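Local coordinates for hypothetical protein (Bacteroides fragilis, PDB 4I17) that is of unknown function but, as an exported protein built of TPR repeats, probably serves as a helical scaffold for binding other proteins or peptides, at residues 151-156 with 208-213; 198-203 with 218-223. One frame throughout, in Å; residues are numbered along the deposited sequence.

Contact 1. Residues 151-156 with 208-213; sequences WKTDAL and TLSPNR. With SO4 (sulfate ion), chain B.
D154 and R213 meet end-on across this contact, the carboxylate presenting both oxygens to the two terminal nitrogens of the guanidinium. The flat groups lie nearly coplanar, 21° apart, and the acid sits at the edge of the guanidinium, in its plane. OD1 of D154 accepts from NH2 of R213 at 2.6 Å along an almost straight N-H (165°), while OD2 of D154 takes the N-H of NH1 of R213 at 2.8 Å; each oxygen uses its syn lone pair. This two-pronged salt bridge fixes the rotation of both groups. Bends at chi2 and chi3 of R213 place its guanidinium against the carboxylate of D154, on helix 149-174, with CG2 of T153 lying obliquely against the guanidinium, 3.8 Å from NH1 of R213. The contact brings the first turns of helix 149-174 against the end of helix 182-209 and the type I turn S210-R213, a tight link between consecutive antiparallel helices of the kind found in TPR-like helical arrays; R213 itself is the N-cap residue of helix 214-224. At the buried centre, T153 holds OG1 anti to its carbonyl carbon, where it hydrogen-bonds both to the carbonyl O of K149 and to OG of S210, 2.7 Å away. CB of L209 rests on the same OG1 of T153, at 3.4 Å, L209 passing T153 antiparallel to it. Further along, L209 lies across L156, their CD1 methyls 3.7 Å apart, and the same methyl of L209 touches CB of K152. On the outer side a sulfate, probably from the crystallisation liquor, accepts from ND2 of N212 through O4 at 3.0 Å and is also held by K150.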
loop_
_atom_site.group_PDB
_atom_site.type_symbol
_atom_site.label_atom_id
_atom_site.label_comp_id
_atom_site.label_asym_id
_atom_site.label_seq_id
_atom_site.Cartn_x
_atom_site.Cartn_y
_atom_site.Cartn_z
ATOM N N TRP A 151 0.166 -0.366 -12.117
ATOM C CA TRP A 151 -0.061 -0.975 -10.814
ATOM C C TRP A 151 -1.387 -1.670 -10.778
ATOM O O TRP A 151 -1.519 -2.705 -10.118
ATOM C CB TRP A 151 0.040 0.071 -9.723
ATOM C CG TRP A 151 1.472 0.440 -9.492
ATOM C CD1 TRP A 151 2.192 1.395 -10.154
ATOM C CD2 TRP A 151 2.396 -0.237 -8.628
ATOM N NE1 TRP A 151 3.507 1.376 -9.725
ATOM C CE2 TRP A 151 3.652 0.397 -8.775
ATOM C CE3 TRP A 151 2.297 -1.349 -7.775
ATOM C CZ2 TRP A 151 4.787 -0.029 -8.083
ATOM C CZ3 TRP A 151 3.407 -1.708 -7.026
ATOM C CH2 TRP A 151 4.636 -1.058 -7.197
ATOM N N LYS A 152 -2.380 -1.135 -11.508
ATOM C CA LYS A 152 -3.678 -1.812 -11.597
ATOM C C LYS A 152 -3.484 -3.149 -12.285
ATOM O O LYS A 152 -4.092 -4.147 -11.891
ATOM C CB LYS A 152 -4.666 -0.972 -12.409
ATOM C CG LYS A 152 -5.408 0.110 -11.646
ATOM C CD LYS A 152 -6.604 0.534 -12.527
ATOM C CE LYS A 152 -7.149 1.907 -12.244
ATOM N NZ LYS A 152 -7.931 1.938 -10.975
ATOM N N THR A 153 -2.671 -3.162 -13.350
ATOM C CA THR A 153 -2.418 -4.393 -14.107
ATOM C C THR A 153 -1.856 -5.471 -13.196
ATOM O O THR A 153 -2.288 -6.596 -13.291
ATOM C CB THR A 153 -1.437 -4.134 -15.245
ATOM O OG1 THR A 153 -2.022 -3.205 -16.144
ATOM C CG2 THR A 153 -1.045 -5.411 -15.989
ATOM N N ASP A 154 -0.861 -5.167 -12.346
ATOM C CA ASP A 154 -0.357 -6.310 -11.560
ATOM C C ASP A 154 -1.299 -6.726 -10.378
ATOM O O ASP A 154 -1.275 -7.891 -9.984
ATOM C CB ASP A 154 1.065 -6.055 -11.138
ATOM C CG ASP A 154 1.950 -6.154 -12.398
ATOM O OD1 ASP A 154 2.307 -7.296 -12.789
ATOM O OD2 ASP A 154 2.181 -5.105 -13.053
ATOM N N ALA A 155 -2.219 -5.847 -9.932
ATOM C CA ALA A 155 -3.222 -6.283 -8.943
ATOM C C ALA A 155 -4.229 -7.216 -9.663
ATOM O O ALA A 155 -4.633 -8.241 -9.103
ATOM C CB ALA A 155 -3.926 -5.075 -8.346
ATOM N N LEU A 156 -4.619 -6.872 -10.910
ATOM C CA LEU A 156 -5.555 -7.709 -11.709
ATOM C C LEU A 156 -4.912 -9.011 -12.104
ATOM O O LEU A 156 -5.568 -10.054 -12.073
ATOM C CB LEU A 156 -6.014 -6.938 -12.955
ATOM C CG LEU A 156 -6.907 -5.759 -12.648
ATOM C CD1 LEU A 156 -7.021 -4.855 -13.846
ATOM C CD2 LEU A 156 -8.295 -6.190 -12.181
ATOM N N THR A 208 -6.076 -5.705 -21.277
ATOM C CA THR A 208 -6.579 -4.439 -21.846
ATOM C C THR A 208 -5.714 -3.263 -21.381
ATOM O O THR A 208 -5.324 -2.426 -22.204
ATOM C CB THR A 208 -8.054 -4.274 -21.487
ATOM O OG1 THR A 208 -8.772 -5.292 -22.194
ATOM C CG2 THR A 208 -8.601 -2.896 -21.816
ATOM N N LEU A 209 -5.375 -3.212 -20.093
ATOM C CA LEU A 209 -4.550 -2.096 -19.609
ATOM C C LEU A 209 -3.101 -2.171 -20.058
ATOM O O LEU A 209 -2.482 -1.125 -20.262
ATOM C CB LEU A 209 -4.573 -2.076 -18.070
ATOM C CG LEU A 209 -5.927 -1.826 -17.415
ATOM C CD1 LEU A 209 -5.814 -1.992 -15.916
ATOM C CD2 LEU A 209 -6.470 -0.408 -17.725
ATOM N N SER A 210 -2.535 -3.392 -20.181
ATOM C CA SER A 210 -1.126 -3.589 -20.521
ATOM C C SER A 210 -0.969 -4.627 -21.614
ATOM O O SER A 210 -0.537 -5.757 -21.355
ATOM C CB SER A 210 -0.332 -4.003 -19.287
ATOM O OG SER A 210 -0.317 -3.005 -18.278
ATOM N N PRO A 211 -1.302 -4.253 -22.865
ATOM C CA PRO A 211 -1.191 -5.229 -23.971
ATOM C C PRO A 211 0.252 -5.690 -24.220
ATOM O O PRO A 211 0.442 -6.742 -24.803
ATOM C CB PRO A 211 -1.771 -4.493 -25.187
ATOM C CG PRO A 211 -2.305 -3.223 -24.705
ATOM C CD PRO A 211 -1.841 -2.954 -23.320
ATOM N N ASN A 212 1.262 -4.959 -23.715
ATOM C CA ASN A 212 2.676 -5.365 -23.887
ATOM C C ASN A 212 3.071 -6.521 -22.971
ATOM O O ASN A 212 4.146 -7.094 -23.142
ATOM C CB ASN A 212 3.591 -4.179 -23.569
ATOM C CG ASN A 212 3.346 -3.660 -22.176
ATOM O OD1 ASN A 212 2.242 -3.185 -21.839
ATOM N ND2 ASN A 212 4.337 -3.786 -21.326
ATOM N N ARG A 213 2.244 -6.834 -21.958
ATOM C CA ARG A 213 2.570 -7.891 -20.983
ATOM C C ARG A 213 2.096 -9.226 -21.546
ATOM O O ARG A 213 1.021 -9.712 -21.202
ATOM C CB ARG A 213 1.921 -7.572 -19.630
ATOM C CG ARG A 213 2.414 -6.292 -18.948
ATOM C CD ARG A 213 3.772 -6.430 -18.271
ATOM N NE ARG A 213 3.784 -7.414 -17.178
ATOM C CZ ARG A 213 3.292 -7.188 -15.965
ATOM N NH1 ARG A 213 2.704 -6.032 -15.682
ATOM N NH2 ARG A 213 3.371 -8.123 -15.029
HETATM S S SO4 B . 5.688 -2.547 -17.880
HETATM O O1 SO4 B . 5.170 -3.135 -16.654
HETATM O O2 SO4 B . 6.443 -1.339 -17.556
HETATM O O3 SO4 B . 6.563 -3.490 -18.570
HETATM O O4 SO4 B . 4.558 -2.211 -18.740
#

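Contact 2. Residues 198-203 with 218-223; sequences KAVDYL and QMQDQV
Two helical segments run antiparallel here, their axes 9.1 Å apart at closest approach and 159° between directions, with V223 and L203 filling the close side of the interface. V223 spreads its two methyls: CG1, anti to the backbone N (chi1 -168°), meets CG2 of V200 at 3.5 Å and also CB of A199, whereas CG2 of V223 turns to CD1 of L203 at 3.7 Å. L203 lies across V223, and its CD1 is also 3.8 Å from CG of M219, a selenomethionine whose chain, bent at chi3, carries SE off the interface. Q220, buried too, stretches out with its CG and CB beside CB of L203, until NE2 donates to the carbonyl O of V200 at 3.0 Å (153°) from above the carbonyl plane; this satisfies the N-H, and one N-H of the amide thus ties the two helices together. The solvent side of helix 214-224 is looser: exposed Q222 turns back onto its own helix, NE2 bonding to O of the equally exposed Q218. The pair joins helix 182-209 to helix 214-224 as an antiparallel hairpin; helix 149-174 packs alongside both, its V161 touching M219 and its L159 touching Y202.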
loop_
_atom_site.group_PDB
_atom_site.type_symbol
_atom_site.label_atom_id
_atom_site.label_comp_id
_atom_site.label_asym_id
_atom_site.label_seq_id
_atom_site.Cartn_x
_atom_site.Cartn_y
_atom_site.Cartn_z
ATOM N N LYS A 198 -14.016 -16.089 -13.193
ATOM C CA LYS A 198 -13.501 -14.849 -12.542
ATOM C C LYS A 198 -12.105 -14.569 -13.005
ATOM O O LYS A 198 -11.768 -13.414 -13.307
ATOM C CB LYS A 198 -13.487 -14.998 -11.004
ATOM C CG LYS A 198 -14.820 -14.757 -10.349
ATOM C CD LYS A 198 -14.723 -14.990 -8.837
ATOM C CE LYS A 198 -14.427 -13.717 -8.078
ATOM N NZ LYS A 198 -14.746 -13.844 -6.629
ATOM N N ALA A 199 -11.266 -15.622 -13.080
ATOM C CA ALA A 199 -9.871 -15.504 -13.542
ATOM C C ALA A 199 -9.778 -14.929 -14.970
ATOM O O ALA A 199 -8.983 -14.008 -15.202
ATOM C CB ALA A 199 -9.207 -16.865 -13.491
ATOM N N VAL A 200 -10.590 -15.447 -15.918
ATOM C CA VAL A 200 -10.569 -14.986 -17.310
ATOM C C VAL A 200 -10.890 -13.484 -17.373
ATOM O O VAL A 200 -10.270 -12.736 -18.153
ATOM C CB VAL A 200 -11.544 -15.808 -18.195
ATOM C CG1 VAL A 200 -11.676 -15.217 -19.603
ATOM C CG2 VAL A 200 -11.109 -17.256 -18.276
ATOM N N ASP A 201 -11.858 -13.057 -16.566
ATOM C CA ASP A 201 -12.292 -11.656 -16.555
ATOM C C ASP A 201 -11.225 -10.753 -15.957
ATOM O O ASP A 201 -10.931 -9.726 -16.564
ATOM C CB ASP A 201 -13.624 -11.509 -15.804
ATOM C CG ASP A 201 -14.817 -12.053 -16.583
ATOM O OD1 ASP A 201 -14.661 -12.347 -17.808
ATOM O OD2 ASP A 201 -15.912 -12.147 -15.993
ATOM N N TYR A 202 -10.612 -11.128 -14.812
ATOM C CA TYR A 202 -9.545 -10.275 -14.239
ATOM C C TYR A 202 -8.345 -10.200 -15.187
ATOM O O TYR A 202 -7.737 -9.157 -15.358
ATOM C CB TYR A 202 -9.071 -10.871 -12.914
ATOM C CG TYR A 202 -10.010 -10.649 -11.753
ATOM C CD1 TYR A 202 -10.473 -9.371 -11.440
ATOM C CD2 TYR A 202 -10.359 -11.696 -10.912
ATOM C CE1 TYR A 202 -11.287 -9.147 -10.326
ATOM C CE2 TYR A 202 -11.167 -11.488 -9.793
ATOM C CZ TYR A 202 -11.636 -10.213 -9.512
ATOM O OH TYR A 202 -12.438 -10.018 -8.418
ATOM N N LEU A 203 -7.994 -11.325 -15.784
ATOM C CA LEU A 203 -6.840 -11.350 -16.692
ATOM C C LEU A 203 -7.142 -10.550 -17.946
ATOM O O LEU A 203 -6.291 -9.805 -18.420
ATOM C CB LEU A 203 -6.442 -12.792 -17.024
ATOM C CG LEU A 203 -5.854 -13.598 -15.851
ATOM C CD1 LEU A 203 -5.781 -15.072 -16.205
ATOM C CD2 LEU A 203 -4.425 -13.095 -15.480
ATOM N N GLN A 218 -0.972 -14.962 -22.279
ATOM C CA GLN A 218 -0.736 -16.409 -22.305
ATOM C C GLN A 218 -1.458 -17.082 -21.144
ATOM O O GLN A 218 -2.077 -18.135 -21.319
ATOM C CB GLN A 218 0.764 -16.696 -22.262
ATOM C CG GLN A 218 1.437 -16.465 -23.600
ATOM C CD GLN A 218 1.439 -17.682 -24.503
ATOM O OE1 GLN A 218 0.959 -17.663 -25.640
ATOM N NE2 GLN A 218 2.034 -18.759 -24.036
HETATM N N MSE A 219 -1.421 -16.480 -19.963
HETATM C CA MSE A 219 -2.124 -17.125 -18.861
HETATM C C MSE A 219 -3.640 -17.072 -19.070
HETATM O O MSE A 219 -4.311 -18.064 -18.770
HETATM C CB MSE A 219 -1.749 -16.540 -17.505
HETATM C CG MSE A 219 -2.634 -17.106 -16.418
HETATM SE SE MSE A 219 -2.117 -16.532 -14.724
HETATM C CE MSE A 219 -0.681 -17.840 -14.416
ATOM N N GLN A 220 -4.174 -15.985 -19.643
ATOM C CA GLN A 220 -5.618 -15.930 -19.901
ATOM C C GLN A 220 -6.015 -17.060 -20.866
ATOM O O GLN A 220 -7.065 -17.699 -20.682
ATOM C CB GLN A 220 -6.037 -14.576 -20.439
ATOM C CG GLN A 220 -7.554 -14.403 -20.383
ATOM C CD GLN A 220 -8.071 -13.357 -21.324
ATOM O OE1 GLN A 220 -7.475 -13.052 -22.351
ATOM N NE2 GLN A 220 -9.215 -12.774 -20.986
ATOM N N ASP A 221 -5.156 -17.339 -21.867
ATOM C CA ASP A 221 -5.411 -18.439 -22.810
ATOM C C ASP A 221 -5.444 -19.772 -22.083
ATOM O O ASP A 221 -6.290 -20.612 -22.397
ATOM C CB ASP A 221 -4.327 -18.481 -23.904
ATOM C CG ASP A 221 -4.300 -17.305 -24.865
ATOM O OD1 ASP A 221 -5.330 -16.609 -24.985
ATOM O OD2 ASP A 221 -3.259 -17.108 -25.528
ATOM N N GLN A 222 -4.541 -19.975 -21.087
ATOM C CA GLN A 222 -4.522 -21.221 -20.307
ATOM C C GLN A 222 -5.830 -21.356 -19.523
ATOM O O GLN A 222 -6.376 -22.446 -19.469
ATOM C CB GLN A 222 -3.319 -21.287 -19.335
ATOM C CG GLN A 222 -1.909 -21.067 -19.919
ATOM C CD GLN A 222 -1.688 -21.589 -21.316
ATOM O OE1 GLN A 222 -1.817 -22.781 -21.566
ATOM N NE2 GLN A 222 -1.323 -20.696 -22.255
ATOM N N VAL A 223 -6.320 -20.257 -18.922
ATOM C CA VAL A 223 -7.583 -20.313 -18.168
ATOM C C VAL A 223 -8.742 -20.626 -19.130
ATOM O O VAL A 223 -9.547 -21.517 -18.838
ATOM C CB VAL A 223 -7.887 -19.073 -17.295
ATOM C CG1 VAL A 223 -9.054 -19.387 -16.343
ATOM C CG2 VAL A 223 -6.669 -18.654 -16.482
#

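From the N terminus, the chain passes through eight helices before helix 149-174 supplies 151-156, the first half of contact 1. It then runs out along that helix and back along helix 182-209, which supplies 198-203 for contact 2 just before 208-213 closes the loop of contact 1. Helix 214-224 next turns back, and 218-223 completes contact 2 by a much shorter loop. The two loops therefore cross, with helix 182-209 common to both and their centres 12 Å apart; L156 and Y202 touch between them. Together they tie the last three helices into one C-terminal bundle, contact 1 at its turn end and contact 2 farther along.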